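Pseudouridine synthase (Pyrococcus abyssi, PDB 2AUS) probably catalyses the isomerisation of uridine to pseudouridine in RNA, as a Cbf5-type pseudouridine synthase. Local coordinates at residues M114-D119 with L189-G194. Sequence-based numbering, arbitrary orientation.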
loop_
_atom_site.group_PDB
_atom_site.type_symbol
_atom_site.label_atom_id
_atom_site.label_comp_id
_atom_site.label_asym_id
_atom_site.label_seq_id
_atom_site.Cartn_x
_atom_site.Cartn_y
_atom_site.Cartn_z
ATOM N N MET A 114 -0.826 10.573 21.999
ATOM C CA MET A 114 0.365 11.370 22.243
ATOM C C MET A 114 1.398 10.540 22.995
ATOM O O MET A 114 1.076 9.867 23.973
ATOM C CB MET A 114 -0.000 12.610 23.065
ATOM C CG MET A 114 1.197 13.349 23.666
ATOM S SD MET A 114 0.707 14.864 24.512
ATOM C CE MET A 114 0.044 14.212 26.066
ATOM N N HIS A 115 2.638 10.583 22.529
ATOM C CA HIS A 115 3.702 9.847 23.183
ATOM C C HIS A 115 4.675 10.822 23.845
ATOM O O HIS A 115 5.336 11.601 23.161
ATOM C CB HIS A 115 4.456 8.980 22.177
ATOM C CG HIS A 115 5.513 8.132 22.803
ATOM N ND1 HIS A 115 5.220 7.123 23.698
ATOM C CD2 HIS A 115 6.863 8.178 22.713
ATOM C CE1 HIS A 115 6.346 6.587 24.132
ATOM N NE2 HIS A 115 7.357 7.209 23.552
ATOM N N LEU A 116 4.755 10.781 25.172
ATOM C CA LEU A 116 5.661 11.660 25.908
ATOM C C LEU A 116 7.080 11.114 25.835
ATOM O O LEU A 116 7.288 9.902 25.888
ATOM C CB LEU A 116 5.218 11.773 27.364
ATOM C CG LEU A 116 3.839 12.410 27.518
ATOM C CD1 LEU A 116 3.447 12.448 28.980
ATOM C CD2 LEU A 116 3.859 13.813 26.915
ATOM N N HIS A 117 8.052 12.012 25.701
ATOM C CA HIS A 117 9.449 11.615 25.603
ATOM C C HIS A 117 10.123 11.458 26.963
ATOM O O HIS A 117 11.321 11.192 27.048
ATOM C CB HIS A 117 10.210 12.624 24.740
ATOM C CG HIS A 117 9.767 12.641 23.309
ATOM N ND1 HIS A 117 9.873 11.541 22.485
ATOM C CD2 HIS A 117 9.202 13.619 22.560
ATOM C CE1 HIS A 117 9.395 11.840 21.290
ATOM N NE2 HIS A 117 8.981 13.095 21.308
ATOM N N GLY A 118 9.338 11.614 28.023
ATOM C CA GLY A 118 9.857 11.476 29.369
ATOM C C GLY A 118 8.721 11.162 30.317
ATOM O O GLY A 118 7.573 11.520 30.047
ATOM N N ASP A 119 9.028 10.498 31.426
ATOM C CA ASP A 119 8.002 10.135 32.396
ATOM C C ASP A 119 7.401 11.350 33.098
ATOM O O ASP A 119 8.115 12.239 33.558
ATOM C CB ASP A 119 8.576 9.172 33.433
ATOM C CG ASP A 119 9.247 7.971 32.798
ATOM O OD1 ASP A 119 8.642 7.363 31.892
ATOM O OD2 ASP A 119 10.383 7.640 33.204
ATOM N N LEU A 189 5.883 20.571 25.507
ATOM C CA LEU A 189 6.745 21.640 26.012
ATOM C C LEU A 189 6.308 22.028 27.413
ATOM O O LEU A 189 7.137 22.268 28.284
ATOM C CB LEU A 189 6.685 22.869 25.099
ATOM C CG LEU A 189 7.447 22.790 23.771
ATOM C CD1 LEU A 189 7.214 24.066 22.975
ATOM C CD2 LEU A 189 8.935 22.586 24.036
ATOM N N ALA A 190 4.997 22.076 27.621
ATOM C CA ALA A 190 4.434 22.430 28.918
ATOM C C ALA A 190 4.776 21.378 29.971
ATOM O O ALA A 190 4.987 21.707 31.137
ATOM C CB ALA A 190 2.924 22.587 28.803
ATOM N N LEU A 191 4.824 20.114 29.556
ATOM C CA LEU A 191 5.147 19.019 30.470
ATOM C C LEU A 191 6.643 18.974 30.738
ATOM O O LEU A 191 7.097 18.294 31.659
ATOM C CB LEU A 191 4.689 17.681 29.884
ATOM C CG LEU A 191 3.179 17.476 29.829
ATOM C CD1 LEU A 191 2.872 16.157 29.149
ATOM C CD2 LEU A 191 2.605 17.497 31.236
ATOM N N GLY A 192 7.402 19.693 29.917
ATOM C CA GLY A 192 8.844 19.745 30.077
ATOM C C GLY A 192 9.610 18.593 29.457
ATOM O O GLY A 192 10.817 18.703 29.234
ATOM N N VAL A 193 8.920 17.495 29.158
ATOM C CA VAL A 193 9.572 16.319 28.580
ATOM C C VAL A 193 9.487 16.221 27.060
ATOM O O VAL A 193 10.268 15.505 26.430
ATOM C CB VAL A 193 8.984 15.030 29.176
ATOM C CG1 VAL A 193 9.090 15.073 30.688
ATOM C CG2 VAL A 193 7.527 14.866 28.743
ATOM N N GLY A 194 8.541 16.942 26.470
ATOM C CA GLY A 194 8.384 16.886 25.030
ATOM C C GLY A 194 7.419 15.770 24.664
ATOM O O GLY A 194 7.320 14.768 25.373
#
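Leu116 and Leu191 share one shape: in each, CG sits beside the backbone N, anti to the carbonyl carbon (chi1 -63° and -70°), and the chain then runs on extended. The two side chains cross at about a right angle. CD1 of Leu191 touches both methyls of Leu116; its 3.4 Å distance from Leu116 CD2 is a short approach for two methyl carbons. Val193 has CG1 anti to its carbonyl carbon, which puts CG2 in the crowded position between backbone N and carbonyl. Val193 CG2 lies 4.1 Å from Leu116 CB and 3.6 Å from Gly118 O. Val193 CB packs on the Gly118 backbone, 3.6 Å from Gly118 N.

A single hydrogen bond joins the segments. His117 N donates to Gly194 O over 2.9 Å, nearly straight at 173°, with the donor above the carbonyl plane. Leu116 CA approaches Gly194 O at 3.6 Å in a CA-H...O contact. The His117 ring lies obliquely against Gly194, with His117 CD2 3.5 Å from Gly194 C.

The contact joins the end of strand 108-116 to the turn that leads from helix 180-191 into strand 195-205, its antiparallel neighbour. Gly192, with positive phi, is the first residue to leave helical backbone angles. Helix 122-131 packs against both leucines through Ile125 and Val128. Asp119 forms a salt bridge with Arg166.

The chemistry is thus divided: a main-chain bond fixes the turn against the strand end, while buried leucine methyls and the partly exposed valine supply apolar packing beside it.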